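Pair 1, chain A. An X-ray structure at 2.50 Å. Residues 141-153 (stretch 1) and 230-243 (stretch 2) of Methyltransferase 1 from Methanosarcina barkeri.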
# COMPACT_ATOMS: atom_id res chain seq x y z
N ASN A 141 5.73 13.68 26.53
CA ASN A 141 6.55 13.36 27.70
C ASN A 141 8.04 13.34 27.40
O ASN A 141 8.86 13.67 28.25
CB ASN A 141 6.12 12.03 28.32
CG ASN A 141 4.73 12.08 28.88
OD1 ASN A 141 4.23 13.16 29.19
ND2 ASN A 141 4.09 10.94 29.01
N ILE A 142 8.39 12.95 26.18
CA ILE A 142 9.78 12.93 25.80
C ILE A 142 10.24 14.35 25.57
O ILE A 142 11.36 14.72 25.95
CB ILE A 142 10.04 12.06 24.55
CG1 ILE A 142 9.59 10.62 24.80
CG2 ILE A 142 11.53 12.10 24.17
CD1 ILE A 142 9.68 9.73 23.58
N VAL A 143 9.37 15.15 24.96
CA VAL A 143 9.66 16.57 24.73
C VAL A 143 9.79 17.31 26.06
O VAL A 143 10.76 18.05 26.26
CB VAL A 143 8.60 17.21 23.79
CG1 VAL A 143 8.60 18.72 23.90
CG2 VAL A 143 8.87 16.76 22.34
N THR A 144 8.83 17.07 26.95
CA THR A 144 8.88 17.49 28.35
C THR A 144 10.27 17.22 28.96
O THR A 144 10.94 18.16 29.41
CB THR A 144 7.76 16.79 29.16
OG1 THR A 144 6.52 17.48 28.95
CG2 THR A 144 8.05 16.76 30.65
N ALA A 145 10.69 15.95 28.94
CA ALA A 145 11.95 15.54 29.56
C ALA A 145 13.15 16.27 28.95
O ALA A 145 13.91 16.93 29.66
CB ALA A 145 12.14 14.04 29.48
N LEU A 146 13.29 16.19 27.63
CA LEU A 146 14.41 16.83 26.94
C LEU A 146 14.48 18.35 27.12
O LEU A 146 15.55 18.94 27.01
CB LEU A 146 14.46 16.41 25.46
CG LEU A 146 15.18 15.12 25.05
CD1 LEU A 146 16.71 15.29 25.06
CD2 LEU A 146 14.77 13.89 25.89
N LEU A 147 13.34 18.96 27.40
CA LEU A 147 13.28 20.38 27.76
C LEU A 147 13.78 20.62 29.19
O LEU A 147 14.56 21.55 29.43
CB LEU A 147 11.86 20.92 27.59
CG LEU A 147 11.49 21.84 26.41
CD1 LEU A 147 12.47 21.81 25.25
CD2 LEU A 147 10.09 21.52 25.92
N ARG A 148 13.33 19.79 30.13
CA ARG A 148 13.77 19.89 31.53
C ARG A 148 15.23 19.48 31.69
O ARG A 148 15.88 19.83 32.68
CB ARG A 148 12.86 19.07 32.44
CG ARG A 148 11.53 19.73 32.71
CD ARG A 148 10.58 18.85 33.47
NE ARG A 148 9.23 19.41 33.46
CZ ARG A 148 8.11 18.74 33.73
NH1 ARG A 148 8.15 17.45 34.05
NH2 ARG A 148 6.94 19.37 33.68
N ALA A 149 15.73 18.75 30.70
CA ALA A 149 17.12 18.30 30.69
C ALA A 149 18.07 19.35 30.09
O ALA A 149 19.24 19.41 30.47
CB ALA A 149 17.23 17.01 29.94
N ASN A 150 17.56 20.15 29.15
CA ASN A 150 18.34 21.22 28.51
C ASN A 150 18.27 22.56 29.27
O ASN A 150 18.64 23.61 28.74
CB ASN A 150 17.92 21.40 27.04
CG ASN A 150 19.11 21.61 26.09
OD1 ASN A 150 19.76 22.67 26.10
ND2 ASN A 150 19.39 20.61 25.26
N GLY A 151 17.78 22.52 30.51
CA GLY A 151 17.78 23.69 31.40
C GLY A 151 16.56 24.59 31.37
O GLY A 151 16.60 25.70 31.91
N TYR A 152 15.49 24.13 30.73
CA TYR A 152 14.26 24.91 30.64
C TYR A 152 13.23 24.46 31.67
O TYR A 152 13.30 23.34 32.20
CB TYR A 152 13.65 24.84 29.24
CG TYR A 152 14.52 25.34 28.10
CD1 TYR A 152 15.57 24.57 27.60
CD2 TYR A 152 14.24 26.56 27.47
CE1 TYR A 152 16.36 25.02 26.54
CE2 TYR A 152 15.02 27.02 26.41
CZ TYR A 152 16.07 26.24 25.94
OH TYR A 152 16.84 26.69 24.89
N ASN A 153 12.27 25.34 31.94
CA ASN A 153 11.21 25.10 32.90
C ASN A 153 9.90 24.84 32.15
O ASN A 153 9.52 25.60 31.24
CB ASN A 153 11.09 26.30 33.84
CG ASN A 153 9.90 26.21 34.77
OD1 ASN A 153 8.87 26.84 34.53
ND2 ASN A 153 10.03 25.44 35.85
N GLU A 230 11.70 15.08 15.40
CA GLU A 230 12.16 14.35 16.58
C GLU A 230 11.95 15.19 17.85
O GLU A 230 11.78 16.40 17.76
CB GLU A 230 13.64 13.94 16.44
CG GLU A 230 14.15 12.88 17.47
CD GLU A 230 13.93 11.42 17.02
OE1 GLU A 230 13.95 11.17 15.80
OE2 GLU A 230 13.75 10.53 17.88
N ALA A 231 11.95 14.53 19.01
CA ALA A 231 11.84 15.21 20.30
C ALA A 231 13.06 16.08 20.60
O ALA A 231 12.94 17.15 21.20
CB ALA A 231 11.63 14.20 21.40
N ALA A 232 14.24 15.61 20.18
CA ALA A 232 15.48 16.38 20.31
C ALA A 232 15.34 17.78 19.71
O ALA A 232 15.97 18.73 20.19
CB ALA A 232 16.64 15.63 19.64
N ASP A 233 14.50 17.90 18.68
CA ASP A 233 14.25 19.16 17.99
C ASP A 233 13.63 20.24 18.90
O ASP A 233 13.66 21.43 18.57
CB ASP A 233 13.34 18.95 16.76
CG ASP A 233 14.04 18.25 15.60
OD1 ASP A 233 15.00 18.82 15.04
OD2 ASP A 233 13.61 17.14 15.21
N ALA A 234 13.07 19.83 20.05
CA ALA A 234 12.40 20.76 20.97
C ALA A 234 13.33 21.76 21.69
O ALA A 234 13.06 22.97 21.65
CB ALA A 234 11.51 20.01 21.97
N PRO A 235 14.40 21.28 22.37
CA PRO A 235 15.42 22.22 22.88
C PRO A 235 16.15 23.05 21.79
O PRO A 235 16.35 24.25 21.97
CB PRO A 235 16.41 21.31 23.63
CG PRO A 235 15.65 20.06 23.91
CD PRO A 235 14.71 19.89 22.76
N LYS A 236 16.53 22.39 20.69
CA LYS A 236 17.25 23.01 19.57
C LYS A 236 16.50 24.21 18.99
O LYS A 236 17.11 25.22 18.61
CB LYS A 236 17.51 21.97 18.48
CG LYS A 236 18.65 22.30 17.53
CD LYS A 236 19.03 21.09 16.66
CE LYS A 236 20.24 21.38 15.78
NZ LYS A 236 20.60 20.23 14.89
N ILE A 237 15.17 24.10 18.93
CA ILE A 237 14.30 25.17 18.45
C ILE A 237 14.07 26.24 19.53
O ILE A 237 13.72 27.38 19.22
CB ILE A 237 12.96 24.60 17.89
CG1 ILE A 237 12.21 25.62 17.03
CG2 ILE A 237 12.08 24.01 18.99
CD1 ILE A 237 12.49 25.46 15.56
N ALA A 238 14.28 25.87 20.79
CA ALA A 238 14.14 26.78 21.93
C ALA A 238 15.45 27.53 22.19
O ALA A 238 15.44 28.63 22.76
CB ALA A 238 13.69 26.04 23.17
N ASP A 239 16.57 26.94 21.78
CA ASP A 239 17.88 27.58 21.86
C ASP A 239 17.99 28.78 20.91
O ASP A 239 18.69 29.75 21.21
CB ASP A 239 19.01 26.57 21.59
CG ASP A 239 19.32 25.69 22.80
OD1 ASP A 239 18.83 25.96 23.91
OD2 ASP A 239 20.06 24.70 22.63
N ALA A 240 17.29 28.72 19.78
CA ALA A 240 17.24 29.81 18.81
C ALA A 240 16.37 30.99 19.27
O ALA A 240 16.55 32.12 18.80
CB ALA A 240 16.77 29.30 17.45
N ILE A 241 15.43 30.72 20.18
CA ILE A 241 14.66 31.78 20.84
C ILE A 241 15.57 32.51 21.81
O ILE A 241 15.53 33.73 21.91
CB ILE A 241 13.42 31.23 21.62
CG1 ILE A 241 12.66 30.15 20.82
CG2 ILE A 241 12.50 32.38 22.07
CD1 ILE A 241 12.13 30.57 19.46
N ILE A 242 16.40 31.74 22.51
CA ILE A 242 17.42 32.27 23.42
C ILE A 242 18.58 32.92 22.62
O ILE A 242 19.29 33.79 23.13
CB ILE A 242 17.92 31.19 24.44
CG1 ILE A 242 16.75 30.62 25.25
CG2 ILE A 242 18.97 31.75 25.40
CD1 ILE A 242 15.79 31.67 25.82
N ALA A 243 18.74 32.50 21.36
CA ALA A 243 19.66 33.15 20.43
C ALA A 243 19.09 34.47 19.90
O ALA A 243 19.81 35.28 19.32
CB ALA A 243 19.99 32.22 19.27

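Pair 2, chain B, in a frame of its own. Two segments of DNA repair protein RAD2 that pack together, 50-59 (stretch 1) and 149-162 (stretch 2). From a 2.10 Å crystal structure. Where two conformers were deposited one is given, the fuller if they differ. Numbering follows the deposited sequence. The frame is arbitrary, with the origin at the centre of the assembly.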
# COMPACT_ATOMS: atom_id res chain seq x y z
N LYS B 50 33.42 -10.45 -13.63
CA LYS B 50 34.73 -10.02 -13.14
C LYS B 50 35.04 -8.54 -13.37
O LYS B 50 34.80 -8.00 -14.46
CB LYS B 50 35.83 -10.88 -13.75
N ASN B 51 35.59 -7.90 -12.34
CA ASN B 51 36.02 -6.51 -12.39
C ASN B 51 34.96 -5.51 -12.88
O ASN B 51 35.28 -4.47 -13.46
CB ASN B 51 37.32 -6.37 -13.21
CG ASN B 51 38.54 -6.93 -12.47
OD1 ASN B 51 38.65 -6.84 -11.25
ND2 ASN B 51 39.47 -7.49 -13.23
N SER B 52 33.69 -5.82 -12.62
CA SER B 52 32.58 -4.93 -12.98
C SER B 52 32.72 -3.57 -12.31
O SER B 52 32.19 -2.57 -12.80
CB SER B 52 31.25 -5.56 -12.57
OG SER B 52 31.14 -5.63 -11.16
N HIS B 53 33.42 -3.53 -11.18
CA HIS B 53 33.69 -2.25 -10.52
C HIS B 53 34.60 -1.37 -11.38
O HIS B 53 34.47 -0.14 -11.36
CB HIS B 53 34.32 -2.48 -9.15
CG HIS B 53 35.66 -3.16 -9.21
ND1 HIS B 53 35.83 -4.43 -9.73
CD2 HIS B 53 36.88 -2.75 -8.80
CE1 HIS B 53 37.10 -4.77 -9.65
NE2 HIS B 53 37.76 -3.77 -9.09
N ILE B 54 35.51 -1.99 -12.12
CA ILE B 54 36.39 -1.24 -13.02
C ILE B 54 35.60 -0.76 -14.23
O ILE B 54 35.67 0.41 -14.59
CB ILE B 54 37.59 -2.09 -13.49
CG1 ILE B 54 38.38 -2.61 -12.29
CG2 ILE B 54 38.50 -1.28 -14.43
CD1 ILE B 54 39.12 -1.55 -11.54
N THR B 55 34.85 -1.67 -14.84
CA THR B 55 34.02 -1.33 -15.99
C THR B 55 33.04 -0.21 -15.62
O THR B 55 32.88 0.77 -16.35
CB THR B 55 33.23 -2.56 -16.48
OG1 THR B 55 34.14 -3.59 -16.87
CG2 THR B 55 32.35 -2.20 -17.67
N GLY B 56 32.41 -0.36 -14.45
CA GLY B 56 31.42 0.60 -13.97
C GLY B 56 32.02 1.98 -13.74
O GLY B 56 31.52 2.97 -14.26
N PHE B 57 33.10 2.04 -12.96
CA PHE B 57 33.77 3.31 -12.71
C PHE B 57 34.24 3.96 -14.00
O PHE B 57 34.05 5.16 -14.19
CB PHE B 57 34.94 3.14 -11.76
CG PHE B 57 34.60 3.37 -10.31
CD1 PHE B 57 33.95 2.38 -9.57
CD2 PHE B 57 34.93 4.56 -9.68
CE1 PHE B 57 33.64 2.59 -8.24
CE2 PHE B 57 34.62 4.77 -8.35
CZ PHE B 57 33.97 3.78 -7.63
N PHE B 58 34.85 3.17 -14.89
CA PHE B 58 35.39 3.72 -16.14
C PHE B 58 34.30 4.42 -16.97
O PHE B 58 34.50 5.54 -17.46
CB PHE B 58 36.09 2.63 -16.98
CG PHE B 58 36.74 3.15 -18.24
CD1 PHE B 58 36.02 3.23 -19.43
CD2 PHE B 58 38.08 3.53 -18.25
CE1 PHE B 58 36.63 3.71 -20.60
CE2 PHE B 58 38.69 4.01 -19.41
CZ PHE B 58 37.96 4.10 -20.58
N ARG B 59 33.16 3.76 -17.14
CA ARG B 59 32.05 4.29 -17.90
C ARG B 59 31.48 5.59 -17.31
O ARG B 59 31.13 6.53 -18.04
CB ARG B 59 30.94 3.24 -17.98
CG ARG B 59 29.70 3.68 -18.74
CD ARG B 59 28.67 2.54 -18.82
N ASP B 149 41.16 -4.23 -2.13
CA ASP B 149 41.83 -4.14 -3.42
C ASP B 149 40.93 -3.53 -4.49
O ASP B 149 41.41 -2.82 -5.38
CB ASP B 149 42.32 -5.52 -3.87
CG ASP B 149 43.67 -5.89 -3.28
OD1 ASP B 149 44.53 -4.99 -3.12
OD2 ASP B 149 43.87 -7.08 -2.97
N MET B 150 39.64 -3.81 -4.42
CA MET B 150 38.69 -3.20 -5.35
C MET B 150 38.75 -1.69 -5.21
O MET B 150 38.77 -0.96 -6.21
CB MET B 150 37.28 -3.71 -5.09
CG MET B 150 37.07 -5.15 -5.49
SD MET B 150 35.49 -5.77 -4.89
CE MET B 150 35.42 -7.35 -5.74
N ILE B 151 38.82 -1.23 -3.96
CA ILE B 151 38.90 0.19 -3.64
C ILE B 151 40.19 0.79 -4.17
O ILE B 151 40.17 1.83 -4.83
CB ILE B 151 38.77 0.43 -2.13
CG1 ILE B 151 37.34 0.14 -1.67
CG2 ILE B 151 39.13 1.87 -1.77
CD1 ILE B 151 37.16 0.10 -0.16
N LYS B 152 41.31 0.13 -3.89
CA LYS B 152 42.62 0.58 -4.38
C LYS B 152 42.64 0.64 -5.90
O LYS B 152 43.25 1.55 -6.48
CB LYS B 152 43.73 -0.33 -3.86
CG LYS B 152 44.14 -0.05 -2.42
N GLU B 153 41.99 -0.32 -6.54
CA GLU B 153 41.92 -0.40 -8.00
C GLU B 153 41.20 0.79 -8.63
O GLU B 153 41.69 1.40 -9.58
CB GLU B 153 41.26 -1.71 -8.43
CG GLU B 153 42.22 -2.91 -8.44
CD GLU B 153 41.49 -4.25 -8.42
OE1 GLU B 153 42.18 -5.29 -8.45
OE2 GLU B 153 40.24 -4.27 -8.37
N VAL B 154 40.01 1.10 -8.12
CA VAL B 154 39.25 2.21 -8.68
C VAL B 154 39.98 3.51 -8.40
O VAL B 154 39.96 4.44 -9.22
CB VAL B 154 37.77 2.24 -8.20
CG1 VAL B 154 37.06 0.97 -8.60
CG2 VAL B 154 37.69 2.43 -6.69
N GLN B 155 40.68 3.58 -7.27
CA GLN B 155 41.42 4.80 -6.98
C GLN B 155 42.65 4.94 -7.88
O GLN B 155 43.04 6.05 -8.23
CB GLN B 155 41.79 4.88 -5.50
CG GLN B 155 40.56 5.14 -4.61
CD GLN B 155 40.84 4.91 -3.13
OE1 GLN B 155 41.93 4.46 -2.76
NE2 GLN B 155 39.87 5.23 -2.29
N GLU B 156 43.25 3.82 -8.26
CA GLU B 156 44.36 3.85 -9.21
C GLU B 156 43.84 4.34 -10.56
O GLU B 156 44.47 5.17 -11.21
CB GLU B 156 45.01 2.47 -9.35
CG GLU B 156 46.13 2.39 -10.40
CD GLU B 156 47.31 3.27 -10.07
OE1 GLU B 156 47.54 3.55 -8.87
OE2 GLU B 156 48.01 3.71 -11.01
N LEU B 157 42.69 3.83 -10.97
CA LEU B 157 42.05 4.28 -12.20
C LEU B 157 41.84 5.79 -12.16
O LEU B 157 42.23 6.51 -13.09
CB LEU B 157 40.73 3.55 -12.40
CG LEU B 157 39.91 3.93 -13.64
CD1 LEU B 157 40.71 3.69 -14.92
CD2 LEU B 157 38.62 3.14 -13.67
N LEU B 158 41.25 6.26 -11.06
CA LEU B 158 41.01 7.69 -10.87
C LEU B 158 42.28 8.52 -11.05
O LEU B 158 42.28 9.54 -11.73
CB LEU B 158 40.39 7.96 -9.50
CG LEU B 158 38.89 7.66 -9.41
CD1 LEU B 158 38.41 7.66 -7.95
CD2 LEU B 158 38.11 8.69 -10.25
N SER B 159 43.38 8.07 -10.46
CA SER B 159 44.60 8.87 -10.53
C SER B 159 45.24 8.85 -11.93
O SER B 159 45.80 9.85 -12.37
CB SER B 159 45.60 8.47 -9.44
OG SER B 159 46.13 7.19 -9.68
N ARG B 160 45.12 7.73 -12.64
CA ARG B 160 45.58 7.68 -14.04
C ARG B 160 44.73 8.57 -14.95
O ARG B 160 45.19 8.98 -16.03
CB ARG B 160 45.62 6.24 -14.55
CG ARG B 160 46.57 5.34 -13.73
CD ARG B 160 46.70 3.93 -14.31
NE ARG B 160 47.56 3.09 -13.48
CZ ARG B 160 48.28 2.05 -13.91
NH1 ARG B 160 48.26 1.70 -15.19
NH2 ARG B 160 49.02 1.37 -13.05
N PHE B 161 43.50 8.88 -14.52
CA PHE B 161 42.65 9.85 -15.22
C PHE B 161 43.01 11.27 -14.79
O PHE B 161 42.52 12.24 -15.36
CB PHE B 161 41.18 9.61 -14.89
CG PHE B 161 40.44 8.79 -15.90
CD1 PHE B 161 40.12 9.31 -17.15
CD2 PHE B 161 40.03 7.49 -15.60
CE1 PHE B 161 39.42 8.55 -18.08
CE2 PHE B 161 39.33 6.72 -16.52
CZ PHE B 161 39.02 7.25 -17.76
N GLY B 162 43.86 11.39 -13.77
CA GLY B 162 44.17 12.69 -13.21
C GLY B 162 43.03 13.29 -12.39
O GLY B 162 42.97 14.52 -12.21

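Pair 1 and pair 2 set two helices side by side, running in broadly the same direction, and 14 central residues superpose with an RMSD of 0.9 Å. The crossings differ: -49° with an axis approach of 8.8 Å in pair 1, -31° and 9.8 Å in pair 2. The buried surface hardly differs, 523 Å² against 509 Å².

The best-matched position is Leu A147 = Ile B54, where the CA atoms fall 0.2 Å apart and the side-chain centres 0.6 Å apart. In both, CA-to-CB points sideways and the end of the side chain comes nearer to the other stretch. Leu A147 CD1 lies 3.9 Å from Ala A234 CB, and Ile B54 CD1 lies 3.8 Å from Glu B153 CB; Ala A234 and Glu B153 are themselves equivalent. A branched aliphatic chain here reaches the same partner position in either protein.

Opposite it, Pro A235 = Val B154 is the central residue of the second helix, and each has more of its surface covered by the other stretch than any other residue of its own stretch. Pro A235 packs against backbone as well as side chains: its CG sits 3.3 Å from Leu A146 O, and its N 3.5 Å from Leu A147 CD1. Val B154 instead meets an aromatic ring. Its CB stands 3.8 Å from the centroid of the Phe B57 ring, 5° off the normal, while its CG1 comes within 3.5 Å of Phe B57 CD1. At the position of Phe B57, pair 1 has Asn A150, the first residue to leave helical angles, whose ND2 approaches Pro A235 CB at 3.5 Å.

The matched position Leu A146 = His B53 shows how a polar residue can be accommodated. Leu A146 points toward the partner and offers its CB to Pro A235 CG at 4.1 Å. His B53 also points toward it, but donates a hydrogen bond from NE2 to Glu B153 OE2, 2.6 Å long, while Met B150 CG covers one ring face, 4.1 Å from the centroid. The equivalents of these two partners are alanines, Ala A234 and Ala A231; Ala A231 CB instead takes apolar contact from Ile A142 CG2 at 3.5 Å.

Beyond this the first stretches part company. Pair 1 turns at Gly A151, whose phi of 91° would jam a CB against the preceding carbonyl, and Tyr A152 then points back toward the second helix. Its OH donates a very short hydrogen bond of 2.3 Å to Asp A239 OD1, and its CE2 lies 3.6 Å from Ala A238 CB. Pair 2 stays helical, and Phe B58 fills its end of the contact: its CB lies 4.2 Å from Leu B157 CD2 and its CE2 3.7 Å from Phe B161 CZ. Ala A238, which packs against Tyr A152, matches Leu B157, which packs against Phe B58. The rule to read is a shared aliphatic position, Leu A147 and Ile B54, beside a matched position that is apolar in pair 1 (Leu A146) and polar in pair 2 (His B53), where Glu B153 accepts its hydrogen bond.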